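Local coordinates for protein Rik1-associated factor 1 (Schizosaccharomyces pombe, PDB 4O9D) that is part of the Clr4 methyltransferase complex, which helps establish heterochromatin by methylating histone H3; its WD-repeat propeller is the domain modelled here, at residues A[35-41]-A[95-101]; A[237-243]-A[282-288]; A[341-347]-A[385-391]. All coordinates share one frame. Residue numbers count along the deposited sequence, not the author numbering.

Contact 1. Residues A[35-41]-A[95-101]; sequences CVAYNPL and LCFSKGN
Two innermost strands of adjacent propeller blades run side by side, 35-38 and 95-97, almost parallel (6°) with axes 6.3 Å apart. Both are extended; Ala37 lies level with Cys96 (CA-CA 5.8 Å) and Asn39 with Phe97 (5.2 Å). The inner edges are too far apart for backbone pairing and are bridged by side chains and water. Ala37 CB fits the notch between Leu95 CD1 (3.6 Å) and Phe97 CD2 (3.8 Å), while Cys35 CB rests 4.0 Å from Leu95 CD1. The Phe97 ring, chi1 m, fills the hollow by Asn39, whose CB sits over one ring face, a CH-pi contact 3.8 Å from the centroid. Pro40 CG sits against Ser98 O (3.6 Å) on the type I turn 98-101, closed by Asn101 N to Ser98 O (3.0 Å). Asn101, in the left-handed region, reaches back so that Leu41 N donates to Asn101 OD1 (3.2 Å). Waters bridge across: one joins Tyr38 O (3.2 Å) to Phe97 N (2.8 Å), another Asn39 ND2 (2.8 Å) to Asn101 O (2.6 Å), while Asn39 OD1 takes Glu43 N. Strand 44-49 pairs with 35-38 and 103-108 with 95-97; Tyr38, pointing away, meets strand 393-398 of the preceding blade.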
loop_
_atom_site.group_PDB
_atom_site.type_symbol
_atom_site.label_atom_id
_atom_site.label_comp_id
_atom_site.label_asym_id
_atom_site.label_seq_id
_atom_site.Cartn_x
_atom_site.Cartn_y
_atom_site.Cartn_z
ATOM N N CYS A 35 5.975 -1.560 4.331
ATOM C CA CYS A 35 4.899 -2.434 3.848
ATOM C C CYS A 35 4.789 -3.719 4.664
ATOM O O CYS A 35 5.761 -4.187 5.256
ATOM C CB CYS A 35 5.035 -2.808 2.365
ATOM S SG CYS A 35 6.621 -2.541 1.630
ATOM N N VAL A 36 3.586 -4.269 4.676
ATOM C CA VAL A 36 3.269 -5.479 5.405
ATOM C C VAL A 36 2.266 -6.233 4.552
ATOM O O VAL A 36 1.387 -5.625 3.934
ATOM C CB VAL A 36 2.573 -5.179 6.763
ATOM C CG1 VAL A 36 2.290 -6.488 7.492
ATOM C CG2 VAL A 36 3.417 -4.212 7.637
ATOM N N ALA A 37 2.372 -7.552 4.516
ATOM C CA ALA A 37 1.393 -8.327 3.776
ATOM C C ALA A 37 1.013 -9.542 4.568
ATOM O O ALA A 37 1.807 -10.033 5.373
ATOM C CB ALA A 37 1.956 -8.740 2.414
ATOM N N TYR A 38 -0.197 -10.034 4.322
ATOM C CA TYR A 38 -0.643 -11.288 4.890
ATOM C C TYR A 38 -1.010 -12.205 3.731
ATOM O O TYR A 38 -1.483 -11.746 2.699
ATOM C CB TYR A 38 -1.869 -11.076 5.782
ATOM C CG TYR A 38 -1.708 -9.995 6.814
ATOM C CD1 TYR A 38 -1.137 -10.265 8.061
ATOM C CD2 TYR A 38 -2.154 -8.702 6.561
ATOM C CE1 TYR A 38 -0.990 -9.264 9.020
ATOM C CE2 TYR A 38 -2.028 -7.699 7.508
ATOM C CZ TYR A 38 -1.449 -7.981 8.742
ATOM O OH TYR A 38 -1.334 -6.972 9.684
ATOM N N ASN A 39 -0.780 -13.500 3.882
ATOM C CA ASN A 39 -1.129 -14.405 2.806
ATOM C C ASN A 39 -2.614 -14.727 2.902
ATOM O O ASN A 39 -3.241 -14.458 3.938
ATOM C CB ASN A 39 -0.200 -15.626 2.776
ATOM C CG ASN A 39 -0.488 -16.643 3.845
ATOM O OD1 ASN A 39 -1.217 -16.404 4.815
ATOM N ND2 ASN A 39 0.095 -17.825 3.660
ATOM N N PRO A 40 -3.203 -15.230 1.812
ATOM C CA PRO A 40 -4.671 -15.361 1.832
ATOM C C PRO A 40 -5.164 -16.101 3.082
ATOM O O PRO A 40 -6.106 -15.640 3.730
ATOM C CB PRO A 40 -4.979 -16.165 0.565
ATOM C CG PRO A 40 -3.795 -15.886 -0.358
ATOM C CD PRO A 40 -2.598 -15.705 0.552
ATOM N N LEU A 41 -4.499 -17.209 3.420
ATOM C CA LEU A 41 -4.874 -18.046 4.557
ATOM C C LEU A 41 -4.667 -17.338 5.886
ATOM O O LEU A 41 -5.102 -17.832 6.929
ATOM C CB LEU A 41 -4.044 -19.334 4.546
ATOM C CG LEU A 41 -4.227 -20.241 3.330
ATOM C CD1 LEU A 41 -3.169 -21.348 3.278
ATOM C CD2 LEU A 41 -5.620 -20.836 3.305
ATOM N N LEU A 95 4.933 -5.418 -1.741
ATOM C CA LEU A 95 4.979 -6.865 -1.741
ATOM C C LEU A 95 3.581 -7.399 -1.568
ATOM O O LEU A 95 2.702 -6.707 -1.052
ATOM C CB LEU A 95 5.920 -7.406 -0.659
ATOM C CG LEU A 95 6.072 -6.631 0.645
ATOM C CD1 LEU A 95 4.811 -6.693 1.463
ATOM C CD2 LEU A 95 7.261 -7.195 1.428
ATOM N N CYS A 96 3.362 -8.614 -2.050
ATOM C CA CYS A 96 2.060 -9.236 -1.904
ATOM C C CYS A 96 2.237 -10.730 -2.067
ATOM O O CYS A 96 3.080 -11.182 -2.840
ATOM C CB CYS A 96 1.073 -8.688 -2.934
ATOM S SG CYS A 96 1.693 -8.698 -4.616
ATOM N N PHE A 97 1.455 -11.486 -1.321
ATOM C CA PHE A 97 1.502 -12.940 -1.395
ATOM C C PHE A 97 0.673 -13.441 -2.563
ATOM O O PHE A 97 -0.358 -12.856 -2.904
ATOM C CB PHE A 97 0.954 -13.541 -0.103
ATOM C CG PHE A 97 1.935 -13.516 1.039
ATOM C CD1 PHE A 97 2.869 -14.534 1.184
ATOM C CD2 PHE A 97 1.925 -12.489 1.968
ATOM C CE1 PHE A 97 3.764 -14.532 2.237
ATOM C CE2 PHE A 97 2.837 -12.480 3.030
ATOM C CZ PHE A 97 3.751 -13.509 3.157
ATOM N N SER A 98 1.128 -14.536 -3.165
ATOM C CA SER A 98 0.429 -15.153 -4.281
ATOM C C SER A 98 -0.926 -15.696 -3.877
ATOM O O SER A 98 -1.118 -16.134 -2.737
ATOM C CB SER A 98 1.283 -16.296 -4.844
ATOM O OG SER A 98 0.505 -17.104 -5.681
ATOM N N LYS A 99 -1.874 -15.701 -4.812
ATOM C CA LYS A 99 -3.222 -16.207 -4.515
ATOM C C LYS A 99 -3.207 -17.720 -4.210
ATOM O O LYS A 99 -4.096 -18.233 -3.527
ATOM C CB LYS A 99 -4.177 -15.902 -5.673
ATOM C CG LYS A 99 -4.340 -14.404 -5.955
ATOM C CD LYS A 99 -4.632 -13.627 -4.669
ATOM C CE LYS A 99 -5.119 -12.200 -4.960
ATOM N NZ LYS A 99 -5.677 -11.540 -3.730
ATOM N N GLY A 100 -2.200 -18.425 -4.720
ATOM C CA GLY A 100 -2.035 -19.846 -4.438
ATOM C C GLY A 100 -1.308 -20.127 -3.121
ATOM O O GLY A 100 -1.066 -21.281 -2.767
ATOM N N ASN A 101 -0.950 -19.067 -2.400
ATOM C CA ASN A 101 -0.334 -19.190 -1.074
ATOM C C ASN A 101 1.075 -19.783 -1.051
ATOM O O ASN A 101 1.608 -20.046 0.029
ATOM C CB ASN A 101 -1.215 -20.043 -0.140
ATOM C CG ASN A 101 -2.489 -19.328 0.306
ATOM O OD1 ASN A 101 -2.482 -18.551 1.272
ATOM N ND2 ASN A 101 -3.597 -19.627 -0.363
HETATM O O HOH W 1 1.033 -4.589 0.973
HETATM O O HOH W 2 -0.508 -10.086 0.095
HETATM O O HOH W 3 2.079 -18.011 1.642
#

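Contact 2. Residues A[237-243]-A[282-288]; sequences TSLYMHP and NHATISN
This is a blade-to-blade contact near the central channel, between the innermost strands 237-241 and 282-286 of consecutive blades. The strands run in the same sense, crossing at -25° with axes 5.8 Å apart; Ser238 lies beside His283 (CA-CA 5.5 Å) and Tyr240 beside Thr285 (5.7 Å). Ser238, chi1 t, accepts Ala284 N at its OG (3.1 Å, nearly linear). Tyr240, also t, lays its ring over Thr285, whose CB is 4.0 Å from the centroid, a CH-pi contact. A water bridges Tyr240 OH (2.7 Å), Ile286 O (2.6 Å) and Asn288 OD1 (2.7 Å); Asn288 ND2 bonds Gly348 O. His242 CD2 packs on Ile286 CG2 (3.6 Å); His242 NE2 donates weakly to Ser287 O (2.8 Å) and weakly to Asn288 O (3.0 Å), while ND1 bonds Ser244. Asn282 and His283 both face Ser296 in a classic beta bulge. Inner strands running in the same sense, splayed about the channel, are what a beta-propeller such as this has between blades.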
loop_
_atom_site.group_PDB
_atom_site.type_symbol
_atom_site.label_atom_id
_atom_site.label_comp_id
_atom_site.label_asym_id
_atom_site.label_seq_id
_atom_site.Cartn_x
_atom_site.Cartn_y
_atom_site.Cartn_z
ATOM N N THR A 237 -1.489 10.117 -6.003
ATOM C CA THR A 237 -0.822 9.695 -4.793
ATOM C C THR A 237 -1.424 8.427 -4.206
ATOM O O THR A 237 -0.757 7.725 -3.471
ATOM C CB THR A 237 -0.859 10.806 -3.696
ATOM O OG1 THR A 237 -2.220 11.166 -3.372
ATOM C CG2 THR A 237 -0.100 12.056 -4.151
ATOM N N SER A 238 -2.674 8.109 -4.524
ATOM C CA SER A 238 -3.276 6.969 -3.863
ATOM C C SER A 238 -4.510 6.451 -4.615
ATOM O O SER A 238 -5.247 7.231 -5.176
ATOM C CB SER A 238 -3.656 7.415 -2.438
ATOM O OG SER A 238 -4.596 6.559 -1.864
ATOM N N LEU A 239 -4.712 5.135 -4.602
ATOM C CA LEU A 239 -5.820 4.463 -5.294
ATOM C C LEU A 239 -6.417 3.492 -4.316
ATOM O O LEU A 239 -5.672 2.749 -3.645
ATOM C CB LEU A 239 -5.308 3.626 -6.494
ATOM C CG LEU A 239 -4.681 4.276 -7.715
ATOM C CD1 LEU A 239 -4.355 3.179 -8.798
ATOM C CD2 LEU A 239 -5.586 5.308 -8.336
ATOM N N TYR A 240 -7.741 3.481 -4.211
ATOM C CA TYR A 240 -8.381 2.580 -3.266
ATOM C C TYR A 240 -9.666 2.032 -3.872
ATOM O O TYR A 240 -10.539 2.807 -4.237
ATOM C CB TYR A 240 -8.672 3.315 -1.946
ATOM C CG TYR A 240 -9.345 2.481 -0.903
ATOM C CD1 TYR A 240 -10.713 2.214 -0.971
ATOM C CD2 TYR A 240 -8.630 1.975 0.178
ATOM C CE1 TYR A 240 -11.353 1.467 0.019
ATOM C CE2 TYR A 240 -9.271 1.222 1.187
ATOM C CZ TYR A 240 -10.630 0.970 1.087
ATOM O OH TYR A 240 -11.260 0.200 2.038
ATOM N N MET A 241 -9.768 0.706 -3.966
ATOM C CA MET A 241 -10.942 0.038 -4.546
ATOM C C MET A 241 -11.932 -0.394 -3.431
ATOM O O MET A 241 -11.544 -1.052 -2.452
ATOM C CB MET A 241 -10.490 -1.190 -5.370
ATOM C CG MET A 241 -11.641 -2.017 -5.963
ATOM S SD MET A 241 -12.455 -1.173 -7.364
ATOM C CE MET A 241 -11.165 -1.278 -8.619
ATOM N N HIS A 242 -13.203 -0.018 -3.558
ATOM C CA HIS A 242 -14.199 -0.490 -2.602
ATOM C C HIS A 242 -14.276 -2.021 -2.631
ATOM O O HIS A 242 -14.116 -2.647 -3.695
ATOM C CB HIS A 242 -15.562 0.152 -2.845
ATOM C CG HIS A 242 -16.500 0.001 -1.698
ATOM N ND1 HIS A 242 -17.488 -0.958 -1.664
ATOM C CD2 HIS A 242 -16.591 0.675 -0.527
ATOM C CE1 HIS A 242 -18.148 -0.869 -0.522
ATOM N NE2 HIS A 242 -17.632 0.121 0.179
ATOM N N PRO A 243 -14.492 -2.639 -1.459
ATOM C CA PRO A 243 -14.573 -4.108 -1.347
ATOM C C PRO A 243 -15.676 -4.712 -2.236
ATOM O O PRO A 243 -15.639 -5.895 -2.536
ATOM C CB PRO A 243 -14.953 -4.337 0.135
ATOM C CG PRO A 243 -14.540 -3.108 0.844
ATOM C CD PRO A 243 -14.680 -1.977 -0.149
ATOM N N ASN A 282 -1.686 11.705 1.317
ATOM C CA ASN A 282 -1.025 10.399 1.410
ATOM C C ASN A 282 -1.980 9.245 1.069
ATOM O O ASN A 282 -1.569 8.283 0.414
ATOM C CB ASN A 282 -0.482 10.136 2.823
ATOM C CG ASN A 282 0.727 11.001 3.181
ATOM O OD1 ASN A 282 1.406 11.548 2.324
ATOM N ND2 ASN A 282 0.992 11.113 4.469
ATOM N N HIS A 283 -3.235 9.318 1.533
ATOM C CA HIS A 283 -4.161 8.187 1.388
ATOM C C HIS A 283 -5.600 8.666 1.239
ATOM O O HIS A 283 -6.069 9.493 2.038
ATOM C CB HIS A 283 -4.104 7.253 2.622
ATOM C CG HIS A 283 -2.761 6.646 2.867
ATOM N ND1 HIS A 283 -2.250 5.639 2.080
ATOM C CD2 HIS A 283 -1.811 6.916 3.802
ATOM C CE1 HIS A 283 -1.036 5.320 2.505
ATOM N NE2 HIS A 283 -0.753 6.067 3.557
ATOM N N ALA A 284 -6.301 8.126 0.245
ATOM C CA ALA A 284 -7.748 8.321 0.125
ATOM C C ALA A 284 -8.450 6.980 0.297
ATOM O O ALA A 284 -7.906 5.944 -0.131
ATOM C CB ALA A 284 -8.081 8.909 -1.236
ATOM N N THR A 285 -9.644 6.968 0.903
ATOM C CA THR A 285 -10.418 5.719 0.984
ATOM C C THR A 285 -11.898 5.943 0.689
ATOM O O THR A 285 -12.358 7.074 0.496
ATOM C CB THR A 285 -10.317 5.000 2.381
ATOM O OG1 THR A 285 -11.131 5.691 3.341
ATOM C CG2 THR A 285 -8.868 4.944 2.862
ATOM N N ILE A 286 -12.625 4.838 0.599
ATOM C CA ILE A 286 -14.080 4.876 0.625
ATOM C C ILE A 286 -14.504 4.027 1.803
ATOM O O ILE A 286 -13.936 2.949 1.999
ATOM C CB ILE A 286 -14.699 4.200 -0.614
ATOM C CG1 ILE A 286 -14.232 4.856 -1.909
ATOM C CG2 ILE A 286 -16.218 4.243 -0.506
ATOM C CD1 ILE A 286 -14.451 3.968 -3.146
ATOM N N SER A 287 -15.536 4.440 2.532
ATOM C CA SER A 287 -16.048 3.624 3.635
ATOM C C SER A 287 -16.572 2.278 3.159
ATOM O O SER A 287 -16.908 2.109 1.989
ATOM C CB SER A 287 -17.166 4.357 4.416
ATOM O OG SER A 287 -18.316 4.564 3.605
ATOM N N ASN A 288 -16.618 1.302 4.071
ATOM C CA ASN A 288 -17.230 0.021 3.759
ATOM C C ASN A 288 -18.701 0.172 3.370
ATOM O O ASN A 288 -19.199 -0.613 2.571
ATOM C CB ASN A 288 -17.093 -0.963 4.921
ATOM C CG ASN A 288 -15.644 -1.415 5.140
ATOM O OD1 ASN A 288 -14.813 -1.376 4.215
ATOM N ND2 ASN A 288 -15.336 -1.844 6.367
HETATM O O HOH W 4 -2.695 4.408 -0.215
HETATM O O HOH W 5 -13.891 0.357 2.349
#

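Contact 3. Residues A[341-347]-A[385-391]; sequences MAQWQPK and GGFSEDA
Polar groups bridge strands 341-344 and 385-387, which run 16° from parallel with axes 6.5 Å apart; Met341 lies level with Gly385 (CA-CA 5.0 Å) and Pro346 with Ala391 (5.4 Å). Gln343, chi1 m and chi2 t, reads the neighbouring backbone: Phe387 N donates to Gln343 OE1 (2.9 Å), and a water links Gln343 NE2 (2.9 Å) to Phe387 O (2.9 Å). A second water takes Ala342 N (2.9 Å) and gives to Gly385 O (3.2 Å). Lys347 NZ donates to Asp390 O (3.2 Å), on the type I turn 388-391 closed by Ala391 N to Ser388 O (2.9 Å). Asp390 OD1 receives Ser388 OG (2.9 Å) and bonds Ser392, whereas Gln345 NE2 bonds Ser16 OG and its OE1 takes Val17 N. Pro346 CD lies over the Phe387 ring (3.8 Å from the centroid, CH-pi), and Met341 SD sits 3.7 Å from Gly385 CA, where a CB would clash. Such inner-strand packing between WD 3 and WD 4 is how a WD40 propeller builds its ring.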
loop_
_atom_site.group_PDB
_atom_site.type_symbol
_atom_site.label_atom_id
_atom_site.label_comp_id
_atom_site.label_asym_id
_atom_site.label_seq_id
_atom_site.Cartn_x
_atom_site.Cartn_y
_atom_site.Cartn_z
ATOM N N MET A 341 -1.235 5.877 8.029
ATOM C CA MET A 341 -2.111 4.731 8.154
ATOM C C MET A 341 -3.563 5.190 8.079
ATOM O O MET A 341 -3.960 6.088 8.814
ATOM C CB MET A 341 -1.887 4.040 9.507
ATOM C CG MET A 341 -3.016 3.089 9.871
ATOM S SD MET A 341 -2.828 2.363 11.508
ATOM C CE MET A 341 -4.072 1.102 11.395
ATOM N N ALA A 342 -4.355 4.585 7.197
ATOM C CA ALA A 342 -5.759 4.950 7.089
ATOM C C ALA A 342 -6.545 3.784 6.501
ATOM O O ALA A 342 -6.436 3.512 5.313
ATOM C CB ALA A 342 -5.925 6.207 6.220
ATOM N N GLN A 343 -7.325 3.098 7.338
ATOM C CA GLN A 343 -8.039 1.893 6.900
ATOM C C GLN A 343 -9.339 1.724 7.642
ATOM O O GLN A 343 -9.432 2.013 8.849
ATOM C CB GLN A 343 -7.189 0.625 7.147
ATOM C CG GLN A 343 -5.999 0.454 6.208
ATOM C CD GLN A 343 -5.434 -0.964 6.215
ATOM O OE1 GLN A 343 -5.819 -1.803 7.034
ATOM N NE2 GLN A 343 -4.514 -1.238 5.287
ATOM N N TRP A 344 -10.325 1.205 6.931
ATOM C CA TRP A 344 -11.548 0.733 7.549
ATOM C C TRP A 344 -11.376 -0.681 8.073
ATOM O O TRP A 344 -10.804 -1.561 7.415
ATOM C CB TRP A 344 -12.707 0.814 6.560
ATOM C CG TRP A 344 -12.949 2.254 6.145
ATOM C CD1 TRP A 344 -12.287 2.949 5.172
ATOM C CD2 TRP A 344 -13.897 3.164 6.716
ATOM N NE1 TRP A 344 -12.782 4.239 5.086
ATOM C CE2 TRP A 344 -13.761 4.394 6.032
ATOM C CE3 TRP A 344 -14.845 3.062 7.748
ATOM C CZ2 TRP A 344 -14.537 5.501 6.341
ATOM C CZ3 TRP A 344 -15.627 4.160 8.037
ATOM C CH2 TRP A 344 -15.467 5.365 7.353
ATOM N N GLN A 345 -11.819 -0.861 9.310
ATOM C CA GLN A 345 -11.881 -2.166 9.945
ATOM C C GLN A 345 -12.507 -3.176 8.989
ATOM O O GLN A 345 -13.664 -3.027 8.603
ATOM C CB GLN A 345 -12.755 -2.051 11.203
ATOM C CG GLN A 345 -13.393 -3.362 11.645
ATOM C CD GLN A 345 -12.644 -3.993 12.791
ATOM O OE1 GLN A 345 -12.693 -3.508 13.920
ATOM N NE2 GLN A 345 -11.922 -5.070 12.504
ATOM N N PRO A 346 -11.757 -4.217 8.610
ATOM C CA PRO A 346 -12.447 -5.135 7.707
ATOM C C PRO A 346 -13.669 -5.739 8.393
ATOM O O PRO A 346 -13.636 -6.010 9.600
ATOM C CB PRO A 346 -11.381 -6.188 7.386
ATOM C CG PRO A 346 -10.074 -5.497 7.665
ATOM C CD PRO A 346 -10.374 -4.630 8.876
ATOM N N LYS A 347 -14.749 -5.894 7.635
ATOM C CA LYS A 347 -15.949 -6.547 8.130
ATOM C C LYS A 347 -16.733 -5.660 9.118
ATOM O O LYS A 347 -17.780 -6.070 9.603
ATOM C CB LYS A 347 -15.575 -7.888 8.779
ATOM C CG LYS A 347 -14.784 -8.819 7.843
ATOM C CD LYS A 347 -13.747 -9.652 8.589
ATOM C CE LYS A 347 -14.404 -10.632 9.548
ATOM N NZ LYS A 347 -13.742 -11.976 9.521
ATOM N N GLY A 385 0.376 1.023 8.751
ATOM C CA GLY A 385 -0.527 0.229 9.565
ATOM C C GLY A 385 -1.533 -0.489 8.683
ATOM O O GLY A 385 -2.043 0.083 7.728
ATOM N N GLY A 386 -1.843 -1.737 9.009
ATOM C CA GLY A 386 -2.707 -2.530 8.154
ATOM C C GLY A 386 -3.340 -3.737 8.821
ATOM O O GLY A 386 -2.649 -4.539 9.456
ATOM N N PHE A 387 -4.655 -3.874 8.650
ATOM C CA PHE A 387 -5.396 -5.052 9.098
ATOM C C PHE A 387 -5.216 -6.202 8.133
ATOM O O PHE A 387 -5.082 -5.992 6.924
ATOM C CB PHE A 387 -6.897 -4.763 9.096
ATOM C CG PHE A 387 -7.356 -3.869 10.216
ATOM C CD1 PHE A 387 -7.530 -4.374 11.481
ATOM C CD2 PHE A 387 -7.634 -2.533 9.985
ATOM C CE1 PHE A 387 -7.967 -3.564 12.505
ATOM C CE2 PHE A 387 -8.080 -1.714 11.011
ATOM C CZ PHE A 387 -8.238 -2.234 12.266
ATOM N N SER A 388 -5.272 -7.423 8.641
ATOM C CA SER A 388 -5.445 -8.562 7.762
ATOM C C SER A 388 -6.896 -8.537 7.306
ATOM O O SER A 388 -7.776 -7.997 8.009
ATOM C CB SER A 388 -5.105 -9.882 8.484
ATOM O OG SER A 388 -5.917 -10.055 9.634
ATOM N N GLU A 389 -7.146 -9.117 6.139
ATOM C CA GLU A 389 -8.494 -9.143 5.573
ATOM C C GLU A 389 -9.523 -9.806 6.501
ATOM O O GLU A 389 -10.693 -9.420 6.501
ATOM C CB GLU A 389 -8.495 -9.843 4.205
ATOM C CG GLU A 389 -8.022 -8.976 3.074
ATOM C CD GLU A 389 -8.188 -9.654 1.721
ATOM O OE1 GLU A 389 -8.578 -8.963 0.753
ATOM O OE2 GLU A 389 -7.936 -10.880 1.626
ATOM N N ASP A 390 -9.104 -10.806 7.278
ATOM C CA ASP A 390 -10.029 -11.476 8.195
ATOM C C ASP A 390 -10.152 -10.738 9.552
ATOM O O ASP A 390 -10.791 -11.229 10.483
ATOM C CB ASP A 390 -9.650 -12.957 8.390
ATOM C CG ASP A 390 -8.469 -13.154 9.335
ATOM O OD1 ASP A 390 -7.892 -12.149 9.792
ATOM O OD2 ASP A 390 -8.098 -14.322 9.616
ATOM N N ALA A 391 -9.545 -9.560 9.649
ATOM C CA ALA A 391 -9.737 -8.686 10.813
ATOM C C ALA A 391 -9.063 -9.211 12.091
ATOM O O ALA A 391 -9.210 -8.613 13.174
ATOM C CB ALA A 391 -11.236 -8.476 11.061
HETATM O O HOH W 6 -3.111 2.396 5.852
HETATM O O HOH W 7 -3.719 -4.061 5.207
#

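In the fold
From the N terminus, strand 21-26 first joins the outer edge of the blade that ends with 403-407, closing the eight-bladed ring. The chain then enters the next blade, and contact 1 spans the 53 residues to the blade after it. Two further blades, within residues 133-171 and 182-228, intervene before contact 2 spans 38 residues, and contact 3 follows over 37. The three lie in series, neither nested nor crossed. Contacts 2 and 3 meet across successive blades, where Trp344 NE1 bonds Thr285 OG1. Contacts 3 and 1 meet at the junction between the closing blade and the blade of 33-38, Tyr38 OH reaching Gly386 O; contacts 1 and 2 stay about 10 Å apart at their nearest atoms.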